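Local coordinates for protein branched-chain-amino-acid aminotransferase (Pseudomonas aeruginosa, PDB 6NST) that probably catalyses pyridoxal-phosphate-dependent amino transfer between leucine, isoleucine or valine and 2-oxoglutarate in branched-chain amino acid biosynthesis, at residues I200-D205 with D250-T255; T227-H232 with E282-A287; E189-E194 with E238-R243. The protein carries 1 engineered substitution. All coordinates share one frame; numbering follows the deposited sequence.

Interaction 1 (I200-D205 with D250-T255)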
loop_
_atom_site.group_PDB
_atom_site.type_symbol
_atom_site.label_atom_id
_atom_site.label_comp_id
_atom_site.label_asym_id
_atom_site.label_seq_id
_atom_site.Cartn_x
_atom_site.Cartn_y
_atom_site.Cartn_z
ATOM N N ILE A 200 -16.824 -15.495 -5.506
ATOM C CA ILE A 200 -16.747 -16.467 -4.423
ATOM C C ILE A 200 -17.756 -16.102 -3.344
ATOM O O ILE A 200 -18.008 -14.920 -3.079
ATOM C CB ILE A 200 -15.315 -16.563 -3.851
ATOM C CG1 ILE A 200 -15.197 -17.743 -2.882
ATOM C CG2 ILE A 200 -14.902 -15.261 -3.181
ATOM C CD1 ILE A 200 -13.766 -18.119 -2.544
ATOM N N PHE A 201 -18.355 -17.126 -2.741
ATOM C CA PHE A 201 -19.296 -16.976 -1.643
ATOM C C PHE A 201 -18.896 -17.923 -0.523
ATOM O O PHE A 201 -18.331 -18.990 -0.769
ATOM C CB PHE A 201 -20.739 -17.291 -2.072
ATOM C CG PHE A 201 -21.347 -16.273 -2.997
ATOM C CD1 PHE A 201 -20.978 -16.214 -4.332
ATOM C CD2 PHE A 201 -22.317 -15.396 -2.538
ATOM C CE1 PHE A 201 -21.550 -15.285 -5.184
ATOM C CE2 PHE A 201 -22.891 -14.465 -3.382
ATOM C CZ PHE A 201 -22.508 -14.411 -4.708
ATOM N N ILE A 202 -19.187 -17.524 0.712
ATOM C CA ILE A 202 -19.016 -18.396 1.866
ATOM C C ILE A 202 -20.271 -18.318 2.721
ATOM O O ILE A 202 -20.988 -17.311 2.718
ATOM C CB ILE A 202 -17.759 -18.049 2.701
ATOM C CG1 ILE A 202 -17.891 -16.673 3.351
ATOM C CG2 ILE A 202 -16.502 -18.109 1.842
ATOM C CD1 ILE A 202 -16.720 -16.321 4.247
ATOM N N ILE A 203 -20.546 -19.402 3.441
ATOM C CA ILE A 203 -21.691 -19.497 4.339
ATOM C C ILE A 203 -21.171 -19.810 5.734
ATOM O O ILE A 203 -20.329 -20.699 5.904
ATOM C CB ILE A 203 -22.700 -20.567 3.875
ATOM C CG1 ILE A 203 -23.513 -20.073 2.676
ATOM C CG2 ILE A 203 -23.639 -20.952 5.011
ATOM C CD1 ILE A 203 -22.832 -20.256 1.343
ATOM N N LYS A 204 -21.666 -19.075 6.727
ATOM C CA LYS A 204 -21.300 -19.300 8.122
ATOM C C LYS A 204 -22.558 -19.137 8.963
ATOM O O LYS A 204 -23.123 -18.040 9.031
ATOM C CB LYS A 204 -20.204 -18.333 8.574
ATOM C CG LYS A 204 -19.664 -18.600 9.973
ATOM C CD LYS A 204 -19.146 -20.022 10.103
ATOM C CE LYS A 204 -18.508 -20.261 11.465
ATOM N NZ LYS A 204 -17.283 -19.432 11.662
ATOM N N ASP A 205 -23.000 -20.233 9.585
ATOM C CA ASP A 205 -24.181 -20.236 10.450
ATOM C C ASP A 205 -25.430 -19.785 9.694
ATOM O O ASP A 205 -26.237 -19.000 10.197
ATOM C CB ASP A 205 -23.954 -19.380 11.698
ATOM C CG ASP A 205 -22.765 -19.850 12.512
ATOM O OD1 ASP A 205 -22.527 -21.074 12.562
ATOM O OD2 ASP A 205 -22.061 -18.997 13.094
ATOM N N ASP A 250 -18.712 -22.567 6.918
ATOM C CA ASP A 250 -19.463 -23.815 6.809
ATOM C C ASP A 250 -19.520 -24.297 5.365
ATOM O O ASP A 250 -19.405 -25.499 5.099
ATOM C CB ASP A 250 -20.878 -23.636 7.359
ATOM C CG ASP A 250 -20.895 -23.299 8.838
ATOM O OD1 ASP A 250 -19.954 -23.696 9.554
ATOM O OD2 ASP A 250 -21.857 -22.640 9.285
ATOM N N GLU A 251 -19.705 -23.375 4.423
ATOM C CA GLU A 251 -19.783 -23.693 3.004
ATOM C C GLU A 251 -19.003 -22.650 2.219
ATOM O O GLU A 251 -18.652 -21.586 2.732
ATOM C CB GLU A 251 -21.233 -23.733 2.502
ATOM C CG GLU A 251 -22.133 -24.716 3.218
ATOM C CD GLU A 251 -23.574 -24.604 2.763
ATOM O OE1 GLU A 251 -24.470 -24.562 3.631
ATOM O OE2 GLU A 251 -23.807 -24.550 1.537
ATOM N N ALA A 252 -18.750 -22.964 0.951
ATOM C CA ALA A 252 -18.112 -22.030 0.037
ATOM C C ALA A 252 -18.376 -22.495 -1.385
ATOM O O ALA A 252 -18.379 -23.700 -1.652
ATOM C CB ALA A 252 -16.603 -21.928 0.294
ATOM N N PHE A 253 -18.602 -21.545 -2.292
ATOM C CA PHE A 253 -18.783 -21.911 -3.688
ATOM C C PHE A 253 -18.383 -20.756 -4.592
ATOM O O PHE A 253 -18.205 -19.619 -4.150
ATOM C CB PHE A 253 -20.225 -22.355 -3.982
ATOM C CG PHE A 253 -21.269 -21.318 -3.677
ATOM C CD1 PHE A 253 -21.673 -20.410 -4.644
ATOM C CD2 PHE A 253 -21.869 -21.270 -2.431
ATOM C CE1 PHE A 253 -22.645 -19.465 -4.366
ATOM C CE2 PHE A 253 -22.843 -20.327 -2.148
ATOM C CZ PHE A 253 -23.232 -19.425 -3.116
ATOM N N PHE A 254 -18.239 -21.082 -5.872
ATOM C CA PHE A 254 -17.932 -20.133 -6.928
ATOM C C PHE A 254 -19.166 -19.911 -7.793
ATOM O O PHE A 254 -19.979 -20.819 -7.985
ATOM C CB PHE A 254 -16.781 -20.638 -7.806
ATOM C CG PHE A 254 -15.416 -20.447 -7.204
ATOM C CD1 PHE A 254 -15.039 -19.227 -6.670
ATOM C CD2 PHE A 254 -14.505 -21.491 -7.189
ATOM C CE1 PHE A 254 -13.780 -19.050 -6.127
ATOM C CE2 PHE A 254 -13.246 -21.322 -6.645
ATOM C CZ PHE A 254 -12.884 -20.098 -6.115
ATOM N N THR A 255 -19.295 -18.694 -8.321
ATOM C CA THR A 255 -20.345 -18.369 -9.276
ATOM C C THR A 255 -19.723 -17.758 -10.521
ATOM O O THR A 255 -18.777 -16.970 -10.432
ATOM C CB THR A 255 -21.383 -17.401 -8.697
ATOM O OG1 THR A 255 -20.748 -16.163 -8.352
ATOM C CG2 THR A 255 -22.043 -18.000 -7.466
HETATM O O HOH W 1 -20.459 -22.841 12.072
#

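Interaction 2 (T227-H232 with E282-A287)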
loop_
_atom_site.group_PDB
_atom_site.type_symbol
_atom_site.label_atom_id
_atom_site.label_comp_id
_atom_site.label_asym_id
_atom_site.label_seq_id
_atom_site.Cartn_x
_atom_site.Cartn_y
_atom_site.Cartn_z
ATOM N N THR A 227 -30.141 -12.269 -6.022
ATOM C CA THR A 227 -31.585 -12.294 -6.231
ATOM C C THR A 227 -32.189 -13.599 -5.726
ATOM O O THR A 227 -33.200 -13.595 -5.015
ATOM C CB THR A 227 -31.902 -12.100 -7.714
ATOM O OG1 THR A 227 -31.372 -10.845 -8.159
ATOM C CG2 THR A 227 -33.405 -12.131 -7.949
ATOM N N LEU A 228 -31.576 -14.732 -6.085
ATOM C CA LEU A 228 -32.109 -16.027 -5.677
ATOM C C LEU A 228 -31.999 -16.225 -4.170
ATOM O O LEU A 228 -32.907 -16.789 -3.547
ATOM C CB LEU A 228 -31.389 -17.152 -6.419
ATOM C CG LEU A 228 -31.632 -17.266 -7.926
ATOM C CD1 LEU A 228 -30.797 -18.393 -8.514
ATOM C CD2 LEU A 228 -33.109 -17.479 -8.227
ATOM N N ALA A 229 -30.895 -15.777 -3.564
ATOM C CA ALA A 229 -30.753 -15.907 -2.117
ATOM C C ALA A 229 -31.833 -15.119 -1.390
ATOM O O ALA A 229 -32.385 -15.587 -0.386
ATOM C CB ALA A 229 -29.363 -15.447 -1.675
ATOM N N ALA A 230 -32.155 -13.922 -1.887
ATOM C CA ALA A 230 -33.237 -13.142 -1.297
ATOM C C ALA A 230 -34.581 -13.836 -1.478
ATOM O O ALA A 230 -35.411 -13.841 -0.561
ATOM C CB ALA A 230 -33.266 -11.743 -1.911
ATOM N N GLU A 231 -34.810 -14.434 -2.650
ATOM C CA GLU A 231 -36.063 -15.139 -2.902
ATOM C C GLU A 231 -36.210 -16.390 -2.045
ATOM O O GLU A 231 -37.336 -16.861 -1.847
ATOM C CB GLU A 231 -36.174 -15.509 -4.382
ATOM C CG GLU A 231 -36.314 -14.312 -5.310
ATOM C CD GLU A 231 -36.361 -14.707 -6.777
ATOM O OE1 GLU A 231 -36.240 -15.914 -7.075
ATOM O OE2 GLU A 231 -36.522 -13.807 -7.630
ATOM N N HIS A 232 -35.108 -16.936 -1.534
ATOM C CA HIS A 232 -35.145 -18.099 -0.660
ATOM C C HIS A 232 -35.025 -17.726 0.813
ATOM O O HIS A 232 -34.750 -18.599 1.642
ATOM C CB HIS A 232 -34.041 -19.087 -1.041
ATOM C CG HIS A 232 -34.356 -19.908 -2.251
ATOM N ND1 HIS A 232 -34.464 -19.365 -3.513
ATOM C CD2 HIS A 232 -34.587 -21.235 -2.391
ATOM C CE1 HIS A 232 -34.747 -20.321 -4.378
ATOM N NE2 HIS A 232 -34.826 -21.466 -3.723
ATOM N N GLU A 282 -26.357 -26.280 -2.059
ATOM C CA GLU A 282 -27.182 -27.171 -2.870
ATOM C C GLU A 282 -28.487 -26.498 -3.279
ATOM O O GLU A 282 -28.930 -26.640 -4.425
ATOM C CB GLU A 282 -27.457 -28.471 -2.113
ATOM C CG GLU A 282 -28.319 -29.465 -2.883
ATOM C CD GLU A 282 -28.522 -30.772 -2.138
ATOM O OE1 GLU A 282 -27.960 -30.931 -1.033
ATOM O OE2 GLU A 282 -29.248 -31.644 -2.662
ATOM N N LYS A 283 -29.114 -25.758 -2.360
ATOM C CA LYS A 283 -30.368 -25.089 -2.687
ATOM C C LYS A 283 -30.153 -23.965 -3.694
ATOM O O LYS A 283 -30.968 -23.778 -4.606
ATOM C CB LYS A 283 -31.030 -24.561 -1.413
ATOM C CG LYS A 283 -31.661 -25.651 -0.557
ATOM C CD LYS A 283 -32.331 -25.087 0.687
ATOM C CE LYS A 283 -31.309 -24.644 1.720
ATOM N NZ LYS A 283 -31.958 -24.175 2.977
ATOM N N LEU A 284 -29.062 -23.209 -3.551
ATOM C CA LEU A 284 -28.788 -22.133 -4.500
ATOM C C LEU A 284 -28.346 -22.688 -5.848
ATOM O O LEU A 284 -28.703 -22.143 -6.900
ATOM C CB LEU A 284 -27.733 -21.184 -3.931
ATOM C CG LEU A 284 -28.139 -20.430 -2.662
ATOM C CD1 LEU A 284 -27.021 -19.510 -2.195
ATOM C CD2 LEU A 284 -29.424 -19.645 -2.888
ATOM N N GLN A 285 -27.564 -23.770 -5.837
ATOM C CA GLN A 285 -27.205 -24.433 -7.086
ATOM C C GLN A 285 -28.444 -24.969 -7.792
ATOM O O GLN A 285 -28.590 -24.813 -9.010
ATOM C CB GLN A 285 -26.212 -25.561 -6.809
ATOM C CG GLN A 285 -25.580 -26.163 -8.046
ATOM C CD GLN A 285 -24.620 -27.284 -7.710
ATOM O OE1 GLN A 285 -24.955 -28.195 -6.953
ATOM N NE2 GLN A 285 -23.414 -27.221 -8.266
ATOM N N LYS A 286 -29.351 -25.594 -7.039
ATOM C CA LYS A 286 -30.603 -26.069 -7.618
ATOM C C LYS A 286 -31.415 -24.911 -8.182
ATOM O O LYS A 286 -31.926 -24.984 -9.305
ATOM C CB LYS A 286 -31.406 -26.827 -6.560
ATOM C CG LYS A 286 -32.804 -27.235 -6.998
ATOM C CD LYS A 286 -32.770 -28.424 -7.941
ATOM C CE LYS A 286 -34.175 -28.934 -8.226
ATOM N NZ LYS A 286 -34.914 -29.245 -6.969
ATOM N N ALA A 287 -31.536 -23.826 -7.413
ATOM C CA ALA A 287 -32.325 -22.684 -7.857
ATOM C C ALA A 287 -31.736 -22.056 -9.115
ATOM O O ALA A 287 -32.477 -21.629 -10.008
ATOM C CB ALA A 287 -32.427 -21.649 -6.738
#

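Interaction 3 (E189-E194 with E238-R243)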
loop_
_atom_site.group_PDB
_atom_site.type_symbol
_atom_site.label_atom_id
_atom_site.label_comp_id
_atom_site.label_asym_id
_atom_site.label_seq_id
_atom_site.Cartn_x
_atom_site.Cartn_y
_atom_site.Cartn_z
ATOM N N GLU A 189 -4.855 -5.316 -0.968
ATOM C CA GLU A 189 -4.864 -5.144 0.478
ATOM C C GLU A 189 -4.790 -6.465 1.233
ATOM O O GLU A 189 -4.587 -6.451 2.453
ATOM C CB GLU A 189 -6.117 -4.372 0.912
ATOM C CG GLU A 189 -6.060 -2.882 0.603
ATOM C CD GLU A 189 -7.373 -2.343 0.071
ATOM O OE1 GLU A 189 -7.848 -2.849 -0.969
ATOM O OE2 GLU A 189 -7.934 -1.417 0.695
ATOM N N GLY A 190 -4.937 -7.597 0.546
ATOM C CA GLY A 190 -4.846 -8.900 1.170
ATOM C C GLY A 190 -6.169 -9.586 1.425
ATOM O O GLY A 190 -6.172 -10.725 1.909
ATOM N N TYR A 191 -7.287 -8.939 1.118
ATOM C CA TYR A 191 -8.607 -9.513 1.327
ATOM C C TYR A 191 -9.025 -10.354 0.125
ATOM O O TYR A 191 -8.504 -10.203 -0.982
ATOM C CB TYR A 191 -9.632 -8.407 1.592
ATOM C CG TYR A 191 -9.328 -7.612 2.841
ATOM C CD1 TYR A 191 -8.528 -6.480 2.786
ATOM C CD2 TYR A 191 -9.820 -8.008 4.078
ATOM C CE1 TYR A 191 -8.234 -5.756 3.923
ATOM C CE2 TYR A 191 -9.534 -7.287 5.226
ATOM C CZ TYR A 191 -8.740 -6.162 5.139
ATOM O OH TYR A 191 -8.443 -5.437 6.267
ATOM N N VAL A 192 -9.983 -11.251 0.362
ATOM C CA VAL A 192 -10.467 -12.135 -0.692
ATOM C C VAL A 192 -11.267 -11.332 -1.706
ATOM O O VAL A 192 -12.149 -10.543 -1.344
ATOM C CB VAL A 192 -11.309 -13.272 -0.094
ATOM C CG1 VAL A 192 -11.893 -14.144 -1.197
ATOM C CG2 VAL A 192 -10.467 -14.107 0.858
ATOM N N ALA A 193 -10.964 -11.529 -2.987
ATOM C CA ALA A 193 -11.671 -10.856 -4.068
ATOM C C ALA A 193 -12.578 -11.810 -4.837
ATOM O O ALA A 193 -13.799 -11.630 -4.851
ATOM C CB ALA A 193 -10.666 -10.191 -5.019
ATOM N N GLU A 194 -12.011 -12.832 -5.465
ATOM C CA GLU A 194 -12.762 -13.722 -6.343
ATOM C C GLU A 194 -11.878 -14.918 -6.679
ATOM O O GLU A 194 -10.734 -15.019 -6.223
ATOM C CB GLU A 194 -13.205 -12.988 -7.611
ATOM C CG GLU A 194 -12.082 -12.210 -8.287
ATOM C CD GLU A 194 -12.553 -11.423 -9.495
ATOM O OE1 GLU A 194 -13.690 -11.657 -9.957
ATOM O OE2 GLU A 194 -11.784 -10.567 -9.980
ATOM N N GLU A 238 -22.466 -8.406 2.351
ATOM C CA GLU A 238 -21.299 -8.017 1.569
ATOM C C GLU A 238 -20.318 -7.304 2.491
ATOM O O GLU A 238 -20.666 -6.289 3.104
ATOM C CB GLU A 238 -21.692 -7.110 0.404
ATOM C CG GLU A 238 -22.546 -7.785 -0.651
ATOM C CD GLU A 238 -23.037 -6.816 -1.705
ATOM O OE1 GLU A 238 -23.514 -5.722 -1.334
ATOM O OE2 GLU A 238 -22.941 -7.141 -2.906
ATOM N N LYS A 239 -19.101 -7.834 2.591
ATOM C CA LYS A 239 -18.097 -7.251 3.469
ATOM C C LYS A 239 -16.726 -7.755 3.044
ATOM O O LYS A 239 -16.599 -8.611 2.164
ATOM C CB LYS A 239 -18.383 -7.581 4.938
ATOM C CG LYS A 239 -18.187 -9.038 5.317
ATOM C CD LYS A 239 -18.491 -9.246 6.797
ATOM C CE LYS A 239 -18.022 -10.606 7.283
ATOM N NZ LYS A 239 -16.545 -10.729 7.196
ATOM N N ARG A 240 -15.695 -7.200 3.674
ATOM C CA ARG A 240 -14.337 -7.649 3.412
ATOM C C ARG A 240 -14.107 -8.996 4.081
ATOM O O ARG A 240 -14.398 -9.170 5.268
ATOM C CB ARG A 240 -13.325 -6.620 3.913
ATOM C CG ARG A 240 -13.588 -5.211 3.418
ATOM C CD ARG A 240 -12.636 -4.222 4.058
ATOM N NE ARG A 240 -11.479 -3.948 3.213
ATOM C CZ ARG A 240 -10.449 -3.196 3.585
ATOM N NH1 ARG A 240 -10.430 -2.648 4.792
ATOM N NH2 ARG A 240 -9.438 -2.994 2.751
ATOM N N ILE A 241 -13.590 -9.950 3.314
ATOM C CA ILE A 241 -13.395 -11.322 3.761
ATOM C C ILE A 241 -11.908 -11.635 3.701
ATOM O O ILE A 241 -11.260 -11.401 2.675
ATOM C CB ILE A 241 -14.193 -12.314 2.895
ATOM C CG1 ILE A 241 -15.693 -12.052 3.018
ATOM C CG2 ILE A 241 -13.863 -13.750 3.283
ATOM C CD1 ILE A 241 -16.533 -12.922 2.110
ATOM N N THR A 242 -11.371 -12.162 4.794
ATOM C CA THR A 242 -9.985 -12.598 4.809
ATOM C C THR A 242 -9.889 -14.050 4.349
ATOM O O THR A 242 -10.882 -14.779 4.288
ATOM C CB THR A 242 -9.384 -12.439 6.204
ATOM O OG1 THR A 242 -10.044 -13.331 7.111
ATOM C CG2 THR A 242 -9.556 -11.010 6.691
ATOM N N ARG A 243 -8.668 -14.473 4.021
ATOM C CA ARG A 243 -8.481 -15.842 3.552
ATOM C C ARG A 243 -8.791 -16.852 4.653
ATOM O O ARG A 243 -9.389 -17.901 4.388
ATOM C CB ARG A 243 -7.061 -16.034 3.018
ATOM C CG ARG A 243 -5.970 -16.041 4.079
ATOM C CD ARG A 243 -4.821 -16.934 3.652
ATOM N NE ARG A 243 -3.938 -16.265 2.710
ATOM C CZ ARG A 243 -3.142 -16.890 1.852
ATOM N NH1 ARG A 243 -2.373 -16.181 1.041
ATOM N NH2 ARG A 243 -3.124 -18.215 1.793
HETATM O O HOH W 2 -10.140 -4.275 -0.054
HETATM O O HOH W 3 -6.619 -12.583 3.829
HETATM O O HOH W 4 -13.341 -9.301 0.630
#

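Interaction 1 (I200-D205 with D250-T255)
Ile203 O is gripped by two successive backbone amides: Glu251 N reaches it at 3.1 Å, while the bond from Asp250 N, although only 2.7 Å long, is weak because it is bent to 128° at the hydrogen. Two residues thus face one, a classic beta bulge. Beyond it the pairing is regular and antiparallel, with Phe201 and Phe253 bonded in both directions and Ile203 N donating to Glu251 O. At the bulged end Asp205 N points almost straight (172°) at Asp250 OD2, 2.7 Å away, on the anti side and tilted out of the carboxylate plane. A water donates to Asp205 OD1 and Asp250 OD1, bridging two like charges.

On the face carrying Phe201, Ile203, Glu251 and Phe253, CB of Phe201 lies over the Phe253 ring, 3.7 Å from its centroid, a CH-pi contact. The CG of Phe253 sits between its backbone N and carbonyl carbon (chi1 59°), bringing the ring beneath Phe201. The two ring planes are nearly parallel but slid apart, so they barely overlap. Ile203 CD1 meets the edge of the Phe253 ring, 3.5 Å from CE2, and Thr255 OG1 approaches the Phe201 edge, 3.4 Å from CE1. On the other face Ile200 CD1 packs 3.7 Å from Phe254 CE1.

OE1 and OE2 of Glu251 accept hydrogen bonds from the backbone N of Val280 and Thr281, respectively, at the start of helix 279-292. The whole is an antiparallel strand pair ending in a classic beta bulge, part of the mixed sheet of a class-IV aminotransferase.

Interaction 2 (T227-H232 with E282-A287)
Helix-on-helix packing joins the last turns of helix 220-231, with His232 just beyond them, to the middle of helix 279-292; Leu228, Ala229 and His232 meet Leu284 and Ala287. The short axes approach to 10.2 Å, and their N-to-C directions lie 115° apart, so the helices cross steeply and touch over a small patch.

The closest touch is between His232 and Ala287: CE1 of the imidazole lies 3.6 Å from Ala287 CB, with NE2 a little farther from the same methyl. A bond within its own segment helps to set the ring's rotation. ND1 donates to Leu228 O at 3.0 Å, a bent bond whose acceptor lies 22° out of the ring plane, and His232 N donates to that same oxygen, the two donors arriving from opposite faces of the carbonyl plane. A single helix carbonyl therefore holds both the backbone and the ring of the residue at which the chain leaves helical geometry. With CG anti to the carbonyl carbon (chi1 -78°), the imidazole lies back along the last turn while its CE1 side reaches the other helix.

The remaining contacts are apolar. Leu228 points toward helix 279-292 and places CD1 3.8 Å from Ala287 C and 4.1 Å from Ala287 CB. Leu284 reaches the other way: its CD2 lies 4.0 Å from Ala229 CA, so a branched leucine tip rests against the helix backbone at Ala229.

Strand 207-210 lies next to the crossing, since Ile208 touches both Ala229 and Leu284, and Phe234, in the loop leading from His232 to strand 235-238, packs on Leu284 and Lys283. On the other side of helix 279-292, Gln285 bonds to Arg277 and to the carbonyls of Leu136 and Val261.

Interaction 3 (E189-E194 with E238-R243)
Charge and aromatic contacts converge on the guanidinium of Arg240, which Glu189 meets at its edge and Tyr191 at one face. The salt bridge runs from Glu189 OE2 to Arg240 NH2 at 3.0 Å, with carboxylate and guanidinium planes 59° apart, so the two groups do not form a flat, two-pronged pair. The same NH2 donates to a water that in turn gives a weak bond to Glu189 OE1. A bend in the arginine chain (chi3 96°) lays the guanidinium on the Tyr191 ring: the planes differ by 28°, and CZ is 4.0 Å from the ring centroid, an off-centre cation-pi stack displaced toward CE1.

Backbone bonding is concentrated at Val192 and Ile241. Val192 N donates to Ile241 O at 2.6 Å in a nearly straight bond, whereas Val192 O and Ile241 N are joined through a water, 2.6 Å from the former and 2.8 Å from the latter. A further water links Gly190 O with Arg243 N, at the start of helix 243-247, whose N-cap is Thr242, its OG1 bonded to Glu245 N and to the carboxylate of Asp244.

Apolar contacts flank these bonds. Thr242 CG2 lies 4.0 Å from Tyr191 CD2, and Val192 CG2 is 4.2 Å from Ile241 CG2.

Arg240 NH2 also pairs with Glu189 of a second subunit, and Glu189 OE2 with Arg240 of a third, so salt bridges between Glu189 and Arg240 run within the chain and across to two other subunits. The carboxylates would offset the repulsion expected where Arg240 comes close to Arg240 of the third subunit.

Overall arrangement
Followed from the N terminus, the six segments come as 189-194, 200-205, 227-232, 238-243, 250-255 and 282-287. Interactions 3, 1 and 2 open in that order and close in the same order, so every pair of loops crosses and none encloses another. Interaction 3 brings the loop before helix 243-247 back to the turn leading into strand 192-195 and its first residue; interaction 1 pairs strands 199-204 and 251-256; interaction 2 crosses helices 220-231 and 279-292. Interaction 1 lies between the other two, touching both: Ile200 and Ile202 pack against Val192 and Ile241 of interaction 3, and Phe253 against Leu284 of interaction 2. Interactions 2 and 3 do not touch, their centres about 23 Å apart.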